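Local atomic coordinates of arginase (Glaciozyma antarctica, PDB entry 5YNL), a protein that probably catalyses the manganese-dependent hydrolysis of L-arginine to L-ornithine and urea, as arginases do. Residues A47-P50 with F51-T54; Y139-S143 with K144-T148; K250-S253 with M254-D258; H272-D276 with R277-I281; L306-R309 with E310-I314. All blocks are in the same frame, centred on the assembly; numbering follows the deposited sequence.

Interaction 1. Residues A47-P50 with F51-T54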
loop_
_atom_site.group_PDB
_atom_site.type_symbol
_atom_site.label_atom_id
_atom_site.label_comp_id
_atom_site.label_asym_id
_atom_site.label_seq_id
_atom_site.Cartn_x
_atom_site.Cartn_y
_atom_site.Cartn_z
ATOM N N ALA A 47 0.058 7.230 -22.034
ATOM C CA ALA A 47 0.777 8.506 -21.935
ATOM C C ALA A 47 0.219 9.359 -20.799
ATOM O O ALA A 47 0.904 10.246 -20.277
ATOM C CB ALA A 47 0.724 9.267 -23.254
ATOM N N THR A 48 -1.029 9.070 -20.430
ATOM C CA THR A 48 -1.721 9.762 -19.349
ATOM C C THR A 48 -2.668 8.792 -18.623
ATOM O O THR A 48 -3.045 7.755 -19.174
ATOM C CB THR A 48 -2.496 10.990 -19.884
ATOM O OG1 THR A 48 -2.943 11.797 -18.788
ATOM C CG2 THR A 48 -3.690 10.553 -20.720
ATOM N N SER A 49 -3.041 9.119 -17.388
ATOM C CA SER A 49 -3.866 8.220 -16.588
ATOM C C SER A 49 -5.231 8.046 -17.213
ATOM O O SER A 49 -5.897 9.041 -17.521
ATOM C CB SER A 49 -4.040 8.748 -15.178
ATOM O OG SER A 49 -5.096 8.067 -14.538
ATOM N N PRO A 50 -5.647 6.777 -17.414
ATOM C CA PRO A 50 -6.966 6.402 -17.955
ATOM C C PRO A 50 -8.023 6.325 -16.866
ATOM O O PRO A 50 -9.183 6.079 -17.176
ATOM C CB PRO A 50 -6.740 4.990 -18.525
ATOM C CG PRO A 50 -5.314 4.564 -18.075
ATOM C CD PRO A 50 -4.823 5.595 -17.099
ATOM N N PHE A 51 -7.631 6.532 -15.612
ATOM C CA PHE A 51 -8.539 6.350 -14.479
ATOM C C PHE A 51 -8.924 7.655 -13.760
ATOM O O PHE A 51 -10.102 7.864 -13.426
ATOM C CB PHE A 51 -7.924 5.364 -13.472
ATOM C CG PHE A 51 -7.477 4.071 -14.093
ATOM C CD1 PHE A 51 -8.384 3.257 -14.768
ATOM C CD2 PHE A 51 -6.151 3.669 -14.010
ATOM C CE1 PHE A 51 -7.966 2.057 -15.347
ATOM C CE2 PHE A 51 -5.728 2.481 -14.579
ATOM C CZ PHE A 51 -6.632 1.670 -15.252
ATOM N N LEU A 52 -7.937 8.521 -13.526
ATOM C CA LEU A 52 -8.122 9.708 -12.674
ATOM C C LEU A 52 -9.033 10.801 -13.241
ATOM O O LEU A 52 -9.302 10.841 -14.437
ATOM C CB LEU A 52 -6.764 10.325 -12.302
ATOM C CG LEU A 52 -6.150 9.923 -10.962
ATOM C CD1 LEU A 52 -6.787 8.660 -10.433
ATOM C CD2 LEU A 52 -4.649 9.722 -11.101
ATOM N N ALA A 53 -9.490 11.689 -12.359
ATOM C CA ALA A 53 -10.355 12.811 -12.736
ATOM C C ALA A 53 -9.549 13.962 -13.331
ATOM O O ALA A 53 -8.478 14.330 -12.801
ATOM C CB ALA A 53 -11.162 13.296 -11.543
ATOM N N THR A 54 -10.099 14.526 -14.413
ATOM C CA THR A 54 -9.435 15.522 -15.255
ATOM C C THR A 54 -8.936 16.750 -14.503
ATOM O O THR A 54 -7.956 17.364 -14.926
ATOM C CB THR A 54 -10.321 15.959 -16.432
#

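Interaction 2. Residues Y139-S143 with K144-T148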
loop_
_atom_site.group_PDB
_atom_site.type_symbol
_atom_site.label_atom_id
_atom_site.label_comp_id
_atom_site.label_asym_id
_atom_site.label_seq_id
_atom_site.Cartn_x
_atom_site.Cartn_y
_atom_site.Cartn_z
ATOM N N TYR A 139 -12.759 4.734 -0.204
ATOM C CA TYR A 139 -13.707 4.618 -1.314
ATOM C C TYR A 139 -14.267 5.979 -1.714
ATOM O O TYR A 139 -14.377 6.277 -2.908
ATOM C CB TYR A 139 -14.865 3.655 -1.022
ATOM C CG TYR A 139 -15.829 3.619 -2.180
ATOM C CD1 TYR A 139 -15.501 2.964 -3.361
ATOM C CD2 TYR A 139 -17.049 4.273 -2.114
ATOM C CE1 TYR A 139 -16.373 2.944 -4.439
ATOM C CE2 TYR A 139 -17.929 4.262 -3.187
ATOM C CZ TYR A 139 -17.586 3.597 -4.343
ATOM O OH TYR A 139 -18.455 3.586 -5.402
ATOM N N ALA A 140 -14.616 6.789 -0.711
ATOM C CA ALA A 140 -15.114 8.147 -0.930
ATOM C C ALA A 140 -14.202 8.898 -1.890
ATOM O O ALA A 140 -14.640 9.397 -2.919
ATOM C CB ALA A 140 -15.212 8.890 0.393
ATOM N N HIS A 141 -12.923 8.967 -1.546
ATOM C CA HIS A 141 -11.917 9.509 -2.451
ATOM C C HIS A 141 -11.821 8.701 -3.754
ATOM O O HIS A 141 -11.814 9.279 -4.838
ATOM C CB HIS A 141 -10.560 9.599 -1.746
ATOM C CG HIS A 141 -10.548 10.555 -0.593
ATOM N ND1 HIS A 141 -10.270 11.894 -0.743
ATOM C CD2 HIS A 141 -10.802 10.365 0.724
ATOM C CE1 HIS A 141 -10.336 12.491 0.438
ATOM N NE2 HIS A 141 -10.658 11.586 1.341
ATOM N N ALA A 142 -11.744 7.374 -3.644
ATOM C CA ALA A 142 -11.691 6.499 -4.820
ATOM C C ALA A 142 -12.865 6.715 -5.792
ATOM O O ALA A 142 -12.674 6.871 -7.000
ATOM C CB ALA A 142 -11.630 5.039 -4.392
ATOM N N SER A 143 -14.084 6.727 -5.268
ATOM C CA SER A 143 -15.272 6.887 -6.114
ATOM C C SER A 143 -15.399 8.270 -6.760
ATOM O O SER A 143 -16.473 8.634 -7.231
ATOM C CB SER A 143 -16.525 6.615 -5.293
ATOM O OG SER A 143 -16.678 7.615 -4.303
ATOM N N LYS A 144 -14.316 9.037 -6.794
ATOM C CA LYS A 144 -14.362 10.402 -7.302
ATOM C C LYS A 144 -13.240 10.719 -8.291
ATOM O O LYS A 144 -13.114 11.856 -8.745
ATOM C CB LYS A 144 -14.324 11.393 -6.134
ATOM C CG LYS A 144 -15.585 11.394 -5.303
ATOM C CD LYS A 144 -15.416 12.178 -4.005
ATOM C CE LYS A 144 -15.195 13.653 -4.252
ATOM N NZ LYS A 144 -15.759 14.489 -3.143
ATOM N N GLY A 145 -12.426 9.722 -8.618
ATOM C CA GLY A 145 -11.302 9.930 -9.518
ATOM C C GLY A 145 -10.054 10.430 -8.804
ATOM O O GLY A 145 -9.047 10.801 -9.421
ATOM N N GLN A 146 -10.107 10.455 -7.481
ATOM C CA GLN A 146 -8.941 10.892 -6.737
ATOM C C GLN A 146 -7.896 9.785 -6.680
ATOM O O GLN A 146 -8.207 8.609 -6.884
ATOM C CB GLN A 146 -9.342 11.324 -5.332
ATOM C CG GLN A 146 -10.307 12.479 -5.317
ATOM C CD GLN A 146 -10.449 13.065 -3.942
ATOM O OE1 GLN A 146 -10.020 12.471 -2.961
ATOM N NE2 GLN A 146 -11.048 14.243 -3.859
ATOM N N LEU A 147 -6.648 10.164 -6.431
ATOM C CA LEU A 147 -5.632 9.182 -6.065
ATOM C C LEU A 147 -5.602 9.241 -4.542
ATOM O O LEU A 147 -5.281 10.284 -3.992
ATOM C CB LEU A 147 -4.274 9.579 -6.655
ATOM C CG LEU A 147 -3.188 8.516 -6.859
ATOM C CD1 LEU A 147 -2.084 9.094 -7.720
ATOM C CD2 LEU A 147 -2.637 8.037 -5.517
ATOM N N THR A 148 -5.986 8.163 -3.861
ATOM C CA THR A 148 -6.077 8.183 -2.395
ATOM C C THR A 148 -4.732 7.839 -1.751
ATOM O O THR A 148 -4.232 6.705 -1.870
ATOM C CB THR A 148 -7.125 7.203 -1.886
ATOM O OG1 THR A 148 -8.314 7.341 -2.679
ATOM C CG2 THR A 148 -7.427 7.454 -0.412
#

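Interaction 3. Residues K250-S253 with M254-D258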
loop_
_atom_site.group_PDB
_atom_site.type_symbol
_atom_site.label_atom_id
_atom_site.label_comp_id
_atom_site.label_asym_id
_atom_site.label_seq_id
_atom_site.Cartn_x
_atom_site.Cartn_y
_atom_site.Cartn_z
ATOM N N LYS A 250 3.206 -14.383 -6.293
ATOM C CA LYS A 250 4.552 -14.000 -6.700
ATOM C C LYS A 250 5.185 -13.238 -5.561
ATOM O O LYS A 250 4.588 -12.295 -5.050
ATOM C CB LYS A 250 4.518 -13.108 -7.945
ATOM C CG LYS A 250 5.835 -13.094 -8.753
ATOM C CD LYS A 250 5.849 -14.307 -9.689
ATOM C CE LYS A 250 7.243 -14.624 -10.226
ATOM N NZ LYS A 250 7.159 -16.013 -10.807
ATOM N N CYS A 251 6.385 -13.640 -5.150
ATOM C CA CYS A 251 7.107 -12.919 -4.097
ATOM C C CYS A 251 8.508 -12.579 -4.549
ATOM O O CYS A 251 9.248 -13.443 -5.026
ATOM C CB CYS A 251 7.163 -13.728 -2.790
ATOM S SG CYS A 251 5.528 -14.130 -2.077
ATOM N N PHE A 252 8.859 -11.302 -4.420
ATOM C CA PHE A 252 10.233 -10.862 -4.658
ATOM C C PHE A 252 10.850 -10.436 -3.357
ATOM O O PHE A 252 10.566 -9.357 -2.843
ATOM C CB PHE A 252 10.276 -9.732 -5.674
ATOM C CG PHE A 252 9.930 -10.185 -7.055
ATOM C CD1 PHE A 252 10.812 -11.002 -7.767
ATOM C CD2 PHE A 252 8.702 -9.867 -7.619
ATOM C CE1 PHE A 252 10.488 -11.453 -9.031
ATOM C CE2 PHE A 252 8.375 -10.309 -8.896
ATOM C CZ PHE A 252 9.268 -11.105 -9.593
ATOM N N SER A 253 11.669 -11.309 -2.795
ATOM C CA SER A 253 12.278 -11.021 -1.516
ATOM C C SER A 253 13.579 -10.263 -1.745
ATOM O O SER A 253 13.943 -9.962 -2.893
ATOM C CB SER A 253 12.558 -12.320 -0.764
ATOM O OG SER A 253 13.707 -12.937 -1.302
ATOM N N MET A 254 14.278 -9.979 -0.648
ATOM C CA MET A 254 15.532 -9.224 -0.683
ATOM C C MET A 254 16.599 -10.010 -1.427
ATOM O O MET A 254 17.465 -9.420 -2.080
ATOM C CB MET A 254 16.006 -8.852 0.738
ATOM C CG MET A 254 15.128 -7.830 1.444
ATOM S SD MET A 254 14.881 -6.351 0.431
ATOM C CE MET A 254 16.571 -5.735 0.402
ATOM N N PHE A 255 16.515 -11.335 -1.338
ATOM C CA PHE A 255 17.372 -12.233 -2.123
ATOM C C PHE A 255 17.218 -11.946 -3.616
ATOM O O PHE A 255 18.198 -11.757 -4.312
ATOM C CB PHE A 255 17.021 -13.689 -1.791
ATOM C CG PHE A 255 17.666 -14.709 -2.694
ATOM C CD1 PHE A 255 18.960 -15.183 -2.433
ATOM C CD2 PHE A 255 16.969 -15.247 -3.772
ATOM C CE1 PHE A 255 19.545 -16.172 -3.245
ATOM C CE2 PHE A 255 17.552 -16.220 -4.586
ATOM C CZ PHE A 255 18.840 -16.674 -4.322
ATOM N N HIS A 256 15.975 -11.863 -4.088
ATOM C CA HIS A 256 15.685 -11.533 -5.487
ATOM C C HIS A 256 16.051 -10.089 -5.806
ATOM O O HIS A 256 16.474 -9.787 -6.937
ATOM C CB HIS A 256 14.211 -11.742 -5.807
ATOM C CG HIS A 256 13.740 -13.145 -5.590
ATOM N ND1 HIS A 256 12.884 -13.492 -4.567
ATOM C CD2 HIS A 256 14.004 -14.285 -6.278
ATOM C CE1 HIS A 256 12.640 -14.799 -4.628
ATOM N NE2 HIS A 256 13.304 -15.296 -5.657
ATOM N N VAL A 257 15.884 -9.177 -4.841
ATOM C CA VAL A 257 16.289 -7.820 -5.160
ATOM C C VAL A 257 17.800 -7.801 -5.342
ATOM O O VAL A 257 18.286 -7.258 -6.324
ATOM C CB VAL A 257 15.848 -6.790 -4.134
ATOM C CG1 VAL A 257 16.555 -5.465 -4.413
ATOM C CG2 VAL A 257 14.288 -6.648 -4.137
ATOM N N ASP A 258 18.540 -8.419 -4.427
ATOM C CA ASP A 258 19.985 -8.484 -4.569
ATOM C C ASP A 258 20.349 -9.118 -5.888
ATOM O O ASP A 258 21.135 -8.576 -6.656
ATOM C CB ASP A 258 20.613 -9.291 -3.427
ATOM C CG ASP A 258 20.439 -8.621 -2.070
ATOM O OD1 ASP A 258 20.462 -7.351 -2.003
ATOM O OD2 ASP A 258 20.265 -9.387 -1.076
#

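Interaction 4. Residues H272-D276 with R277-I281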
loop_
_atom_site.group_PDB
_atom_site.type_symbol
_atom_site.label_atom_id
_atom_site.label_comp_id
_atom_site.label_asym_id
_atom_site.label_seq_id
_atom_site.Cartn_x
_atom_site.Cartn_y
_atom_site.Cartn_z
ATOM N N HIS A 272 3.885 -9.479 -13.820
ATOM C CA HIS A 272 3.093 -10.561 -13.249
ATOM C C HIS A 272 1.654 -10.118 -12.986
ATOM O O HIS A 272 0.723 -10.809 -13.384
ATOM C CB HIS A 272 3.721 -11.139 -11.983
ATOM C CG HIS A 272 2.973 -12.306 -11.425
ATOM N ND1 HIS A 272 2.918 -13.529 -12.061
ATOM C CD2 HIS A 272 2.225 -12.434 -10.304
ATOM C CE1 HIS A 272 2.189 -14.365 -11.345
ATOM N NE2 HIS A 272 1.753 -13.726 -10.274
ATOM N N VAL A 273 1.457 -8.962 -12.345
ATOM C CA VAL A 273 0.094 -8.572 -11.990
ATOM C C VAL A 273 -0.561 -7.693 -13.052
ATOM O O VAL A 273 -1.779 -7.536 -13.074
ATOM C CB VAL A 273 -0.002 -7.892 -10.585
ATOM C CG1 VAL A 273 0.394 -8.870 -9.490
ATOM C CG2 VAL A 273 0.863 -6.625 -10.532
ATOM N N ASN A 274 0.255 -7.124 -13.934
ATOM C CA ASN A 274 -0.244 -6.122 -14.874
ATOM C C ASN A 274 0.402 -6.217 -16.254
ATOM O O ASN A 274 0.908 -5.211 -16.765
ATOM C CB ASN A 274 0.012 -4.725 -14.292
ATOM C CG ASN A 274 -1.027 -3.721 -14.713
ATOM O OD1 ASN A 274 -1.777 -3.940 -15.685
ATOM N ND2 ASN A 274 -1.088 -2.601 -13.983
ATOM N N PRO A 275 0.376 -7.419 -16.870
ATOM C CA PRO A 275 1.184 -7.627 -18.077
ATOM C C PRO A 275 0.861 -6.649 -19.206
ATOM O O PRO A 275 1.795 -6.187 -19.858
ATOM C CB PRO A 275 0.832 -9.067 -18.508
ATOM C CG PRO A 275 -0.523 -9.343 -17.887
ATOM C CD PRO A 275 -0.473 -8.588 -16.561
ATOM N N ASP A 276 -0.414 -6.338 -19.425
ATOM C CA ASP A 276 -0.816 -5.414 -20.490
ATOM C C ASP A 276 -0.820 -3.942 -20.083
ATOM O O ASP A 276 -1.269 -3.096 -20.848
ATOM C CB ASP A 276 -2.224 -5.761 -20.993
ATOM C CG ASP A 276 -2.351 -7.189 -21.396
ATOM O OD1 ASP A 276 -1.437 -7.704 -22.075
ATOM O OD2 ASP A 276 -3.373 -7.799 -21.031
ATOM N N ARG A 277 -0.342 -3.644 -18.881
ATOM C CA ARG A 277 -0.390 -2.284 -18.352
ATOM C C ARG A 277 -1.761 -1.621 -18.494
ATOM O O ARG A 277 -1.848 -0.438 -18.852
ATOM C CB ARG A 277 0.664 -1.391 -19.019
ATOM C CG ARG A 277 2.115 -1.834 -18.791
ATOM C CD ARG A 277 2.454 -1.994 -17.318
ATOM N NE ARG A 277 3.874 -2.297 -17.166
ATOM C CZ ARG A 277 4.401 -3.513 -17.293
ATOM N NH1 ARG A 277 3.619 -4.551 -17.559
ATOM N NH2 ARG A 277 5.702 -3.690 -17.156
ATOM N N THR A 278 -2.830 -2.360 -18.209
ATOM C CA THR A 278 -4.159 -1.760 -18.269
ATOM C C THR A 278 -4.911 -1.751 -16.931
ATOM O O THR A 278 -5.983 -1.177 -16.837
ATOM C CB THR A 278 -5.024 -2.395 -19.376
ATOM O OG1 THR A 278 -4.880 -3.817 -19.335
ATOM C CG2 THR A 278 -4.603 -1.884 -20.752
ATOM N N ARG A 279 -4.346 -2.372 -15.903
ATOM C CA ARG A 279 -4.976 -2.419 -14.578
ATOM C C ARG A 279 -4.580 -1.248 -13.682
ATOM O O ARG A 279 -3.406 -0.858 -13.652
ATOM C CB ARG A 279 -4.606 -3.733 -13.863
ATOM C CG ARG A 279 -5.272 -5.010 -14.450
ATOM C CD ARG A 279 -4.987 -6.202 -13.565
ATOM N NE ARG A 279 -5.378 -7.481 -14.148
ATOM C CZ ARG A 279 -6.582 -8.044 -14.024
ATOM N NH1 ARG A 279 -6.817 -9.210 -14.596
ATOM N NH2 ARG A 279 -7.548 -7.449 -13.343
ATOM N N PRO A 280 -5.551 -0.690 -12.937
ATOM C CA PRO A 280 -5.198 0.332 -11.938
ATOM C C PRO A 280 -4.208 -0.279 -10.949
ATOM O O PRO A 280 -4.290 -1.481 -10.711
ATOM C CB PRO A 280 -6.531 0.606 -11.222
ATOM C CG PRO A 280 -7.593 0.174 -12.200
ATOM C CD PRO A 280 -6.988 -1.012 -12.922
ATOM N N ILE A 281 -3.286 0.507 -10.402
ATOM C CA ILE A 281 -2.313 -0.027 -9.459
ATOM C C ILE A 281 -2.563 0.514 -8.046
ATOM O O ILE A 281 -2.702 1.735 -7.850
ATOM C CB ILE A 281 -0.849 0.313 -9.882
ATOM C CG1 ILE A 281 -0.371 -0.644 -10.980
ATOM C CG2 ILE A 281 0.108 0.253 -8.683
ATOM C CD1 ILE A 281 0.884 -0.143 -11.783
#

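Interaction 5. Residues L306-R309 with E310-I314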
loop_
_atom_site.group_PDB
_atom_site.type_symbol
_atom_site.label_atom_id
_atom_site.label_comp_id
_atom_site.label_asym_id
_atom_site.label_seq_id
_atom_site.Cartn_x
_atom_site.Cartn_y
_atom_site.Cartn_z
ATOM N N LEU A 306 15.447 -2.725 1.921
ATOM C CA LEU A 306 15.625 -1.871 0.743
ATOM C C LEU A 306 16.433 -0.614 1.124
ATOM O O LEU A 306 16.345 -0.154 2.256
ATOM C CB LEU A 306 14.268 -1.457 0.129
ATOM C CG LEU A 306 13.408 -2.577 -0.477
ATOM C CD1 LEU A 306 12.007 -2.041 -0.900
ATOM C CD2 LEU A 306 14.135 -3.258 -1.659
ATOM N N THR A 307 17.246 -0.079 0.216
ATOM C CA THR A 307 17.817 1.250 0.461
ATOM C C THR A 307 16.729 2.281 0.189
ATOM O O THR A 307 15.676 1.943 -0.376
ATOM C CB THR A 307 18.968 1.564 -0.459
ATOM O OG1 THR A 307 18.479 1.600 -1.816
ATOM C CG2 THR A 307 20.084 0.527 -0.282
ATOM N N PHE A 308 16.978 3.534 0.559
ATOM C CA PHE A 308 16.023 4.578 0.230
ATOM C C PHE A 308 15.844 4.711 -1.281
ATOM O O PHE A 308 14.720 4.847 -1.768
ATOM C CB PHE A 308 16.426 5.930 0.778
ATOM C CG PHE A 308 15.680 7.059 0.120
ATOM C CD1 PHE A 308 14.348 7.311 0.448
ATOM C CD2 PHE A 308 16.293 7.853 -0.862
ATOM C CE1 PHE A 308 13.633 8.338 -0.177
ATOM C CE2 PHE A 308 15.578 8.885 -1.490
ATOM C CZ PHE A 308 14.237 9.120 -1.147
ATOM N N ARG A 309 16.959 4.690 -2.010
ATOM C CA ARG A 309 16.924 4.777 -3.469
ATOM C C ARG A 309 15.996 3.715 -4.087
ATOM O O ARG A 309 15.146 4.050 -4.919
ATOM C CB ARG A 309 18.341 4.745 -4.072
ATOM C CG ARG A 309 19.014 6.127 -4.152
ATOM C CD ARG A 309 20.488 6.035 -4.545
ATOM N NE ARG A 309 20.716 5.155 -5.698
ATOM C CZ ARG A 309 21.916 4.823 -6.183
ATOM N NH1 ARG A 309 23.014 5.305 -5.623
ATOM N NH2 ARG A 309 22.009 4.002 -7.224
ATOM N N GLU A 310 16.118 2.464 -3.646
ATOM C CA GLU A 310 15.235 1.391 -4.115
ATOM C C GLU A 310 13.768 1.634 -3.776
ATOM O O GLU A 310 12.895 1.362 -4.608
ATOM C CB GLU A 310 15.669 0.016 -3.570
ATOM C CG GLU A 310 16.908 -0.596 -4.251
ATOM C CD GLU A 310 17.607 -1.632 -3.374
ATOM O OE1 GLU A 310 17.367 -1.633 -2.143
ATOM O OE2 GLU A 310 18.401 -2.433 -3.899
ATOM N N GLY A 311 13.476 2.112 -2.569
ATOM C CA GLY A 311 12.098 2.429 -2.213
ATOM C C GLY A 311 11.584 3.557 -3.107
ATOM O O GLY A 311 10.410 3.595 -3.513
ATOM N N HIS A 312 12.485 4.479 -3.430
ATOM C CA HIS A 312 12.156 5.580 -4.315
ATOM C C HIS A 312 11.906 5.124 -5.756
ATOM O O HIS A 312 10.912 5.518 -6.374
ATOM C CB HIS A 312 13.274 6.596 -4.313
ATOM C CG HIS A 312 12.916 7.861 -5.009
ATOM N ND1 HIS A 312 12.598 9.008 -4.326
ATOM C CD2 HIS A 312 12.818 8.151 -6.326
ATOM C CE1 HIS A 312 12.315 9.966 -5.202
ATOM N NE2 HIS A 312 12.440 9.469 -6.415
ATOM N N TYR A 313 12.828 4.328 -6.301
ATOM C CA TYR A 313 12.648 3.772 -7.640
ATOM C C TYR A 313 11.319 3.013 -7.781
ATOM O O TYR A 313 10.663 3.103 -8.811
ATOM C CB TYR A 313 13.830 2.893 -8.076
ATOM C CG TYR A 313 13.612 2.331 -9.462
ATOM C CD1 TYR A 313 13.931 3.073 -10.583
ATOM C CD2 TYR A 313 13.039 1.074 -9.648
ATOM C CE1 TYR A 313 13.710 2.586 -11.855
ATOM C CE2 TYR A 313 12.808 0.572 -10.938
ATOM C CZ TYR A 313 13.149 1.345 -12.028
ATOM O OH TYR A 313 12.927 0.875 -13.296
ATOM N N ILE A 314 10.920 2.263 -6.763
ATOM C CA ILE A 314 9.631 1.581 -6.831
ATOM C C ILE A 314 8.517 2.610 -7.083
ATOM O O ILE A 314 7.629 2.396 -7.940
ATOM C CB ILE A 314 9.314 0.784 -5.537
ATOM C CG1 ILE A 314 10.367 -0.305 -5.295
ATOM C CG2 ILE A 314 7.932 0.164 -5.590
ATOM C CD1 ILE A 314 10.010 -1.261 -4.101
#

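Interaction 1. Residues A47-P50 with F51-T54
The Pro50 ring overlaps one face of the Phe51 ring, towards its rim. Pro50 CG lies 4.2 Å from the centroid of the Phe51 ring and only 13° off the ring normal, which is the geometry of a CH-pi contact, and Pro50 CD is 3.9 Å from Phe51 CD2. The chain turns back on itself here, and Ser49 supplies the acceptor. With OG anti to the backbone N (chi1 165°), the hydroxyl reaches forward along the chain and accepts two backbone N-H groups: Leu52 N at 3.0 Å from Ser49 OG in a nearly straight bond, and Phe51 N at 3.2 Å from the same oxygen at a less favourable angle. Leu52 CB also rests on this oxygen, 3.6 Å from Ser49 OG. Replacing Ser49 by an alanine removes the shared acceptor and would probably leave the N-H groups of Phe51 and Leu52 without their mate, freeing the turn to open. Beyond the turn, Phe51 packs on Pro280 and Leu52 on Trp95. A serine oxygen bonded to the N-H two residues on, and here also to the third, is the signature of an ST turn, set in the surface loop that leads into strand 57-63.

Interaction 2. Residues Y139-S143 with K144-T148
Where helix 124-142 ends, the chain reverses from His141 and Ala142 to Gly145 and Gln146: Gly145 N bonds to Ala142 O at 3.3 Å, and a weak bond of 3.4 Å runs from Gln146 N to His141 O. Lys144 N adds a bond to the same His141 O. This pairing, with Gly145 at a positive phi of 86°, fits a Schellman motif; a beta carbon on Gly145 would jam against the carbonyl oxygen of Lys144. The reversal sends the chain into strand 147-152, which lies between strands 57-63 and 324-330 in the parallel sheet of this arginase-type alpha/beta fold. His141 and Gln146 join the two elements through their side chains. A chi1 of -64° sets the His141 ring beside its own backbone N, with its ND1 edge turned to the extended Gln146 chain. Gln146 OE1 meets ND1 at the ring edge, with the amide and ring planes 41° apart. The modelled separation of 2.3 Å between His141 ND1 and Gln146 OE1 is very short, so the exact length of this hydrogen bond is doubtful. The other end of the amide is also held, since Gln146 NE2 bonds to Asp98. Further along the strand, Thr148 OG1 comes within 3.3 Å of His141 CB. On the exposed flank Lys144 bends back over the last helical turn, its CD 3.1 Å from Ala140 O, while Ser143 CB sits over one face of the Tyr139 ring, toward its rim.

Interaction 3. Residues K250-S253 with M254-D258
Ser253 is the N-cap of helix 254-273, and its backbone N is gripped by His256, the third residue of that helix, at the junction where edge strand 250-253 of the parallel sheet passes into the helix. The axes of the two short segments stand at 68°, so the chain changes direction as the strand gives way to the helix. Ser253 N donates to His256 ND1 at 3.1 Å and lies almost in the imidazole plane, so the bond uses the ring edge. This is the link from N-cap backbone to third-residue side chain that one half of a capping box provides. With chi1 -60°, the His256 ring lies beside its own backbone N and is turned back to the strand. The first helical bond closes next to it, Val257 N donating to Ser253 O at 2.9 Å. Phe252 reaches the same imidazole differently: its ring edge is directed at the His256 face in an edge-to-face pair, the centroids 5.9 Å apart and the planes at 87°. Phe252 CD1 approaches His256 CB at 4.0 Å, the CB lying near the phenyl plane. Phe252 also packs on Val265 and Met268 later in the same helix and on Val229 of the neighbouring strand 228-233. The chi1 rotation of Ser253 puts OG between its own backbone N and carbonyl carbon, and 3.4 Å from Phe255 CB.

Interaction 4. Residues H272-D276 with R277-I281
Asn274 O accepts from Arg277 N at 2.9 Å, the backbone bond that closes a type I beta turn from Asn274 to Arg277 directly after helix 254-273. The same oxygen also takes a bond from the side chain of Arg277. The arginine chain folds back at chi2 (-54°) and brings NH1 to 2.9 Å from Asn274 O, and the two donors reach that oxygen from opposite faces of the carbonyl plane. The amide of Asn274 makes a second pair of bonds. Its OD1 accepts from Arg279 N at 3.0 Å while its ND2 donates to Arg279 O at 2.9 Å, so that one flat group bridges both polar backbone atoms of a single residue. Each donor is tilted somewhat from the plane of the carbonyl it meets. A leucine at Asn274 would remove both amide partners and would probably leave the backbone N and O of Arg279 without their mates and the loop able to shift. In van der Waals contact, the Ile281 CG1 methylene lies 3.7 Å from Asn274 ND2, and Arg279 CB 3.4 Å from Asn274 OD1. Charged ends are paired further out, Arg277 NH2 with Asp271 and Arg279 NH2 with Glu171, both as salt bridges. The turn thus carries the chain from helix 254-273 into strand 281-286, with Val273, Asn274 and Ile281 packed on Cys173 of strand 173-177 and Pro280 and Ile281 on strand 324-330.

Interaction 5. Residues L306-R309 with E310-I314
Thr307 and Glu310 bond to each other reciprocally. Thr307 N donates to Glu310 OE1 at 2.8 Å, and Glu310 N donates to Thr307 OG1 at 3.1 Å with a nearly straight N-H. Together these bonds form a capping box at the start of helix 308-320, with Thr307 as N-cap. The carboxylate oxygen is met on its anti side, with the donor 26° out of the carboxylate plane. A chi1 of 63° places Thr307 OG1 between its own backbone N and carbonyl carbon, from where it accepts the N-H of Glu310, while the Glu310 chain runs extended back to the N-cap. Regular helical bonds follow directly: Gly311 N to Thr307 O, His312 N to Phe308 O, and Tyr313 N to Arg309 O. Around this polar core lies the packing. Leu306 CD2 rests 3.6 Å from Glu310 OE1, and Leu306 CD1 meets Ile314 CD1 at 3.9 Å, the two chains at about a right angle; both residues also touch Val177 of strand 173-177. On another flank Phe308 and His312 lie side by side, pointing the same way. Phe308 CZ is 3.6 Å from His312 ND1 and the ring planes are inclined at 63°, while His312 CB sits over one phenyl face, toward its rim. Both of these side chains pack on helix 345-356. Glu310 also touches Val257 and Ile262 of helix 254-273. A carboxylate at a helix N-terminus, with a backbone N-H pointing into it, is likely to be stabilised in its charged form by the helix dipole, which would in turn firm the helix start.

Two clusters emerge. At one, interaction 1 touches both interaction 2, through a probable hydrogen bond of 3.1 Å from Ala53 N to Gly145 O, and interaction 4, where Phe51 CZ lies 3.3 Å from Thr278 O. At the other, interactions 3 and 5, centres 14 Å apart, meet through Met254 CE, 3.6 Å from Leu306 N. Helix 254-273 joins the clusters, starting in interaction 3 and ending in interaction 4. Interactions 2 and 4 lead into parallel strands; interaction 3 leaves one. In arginases the dimanganese site lies at the C-terminal ends of the central strands, so interactions 2 and 4, where strands begin, are probably remote from it.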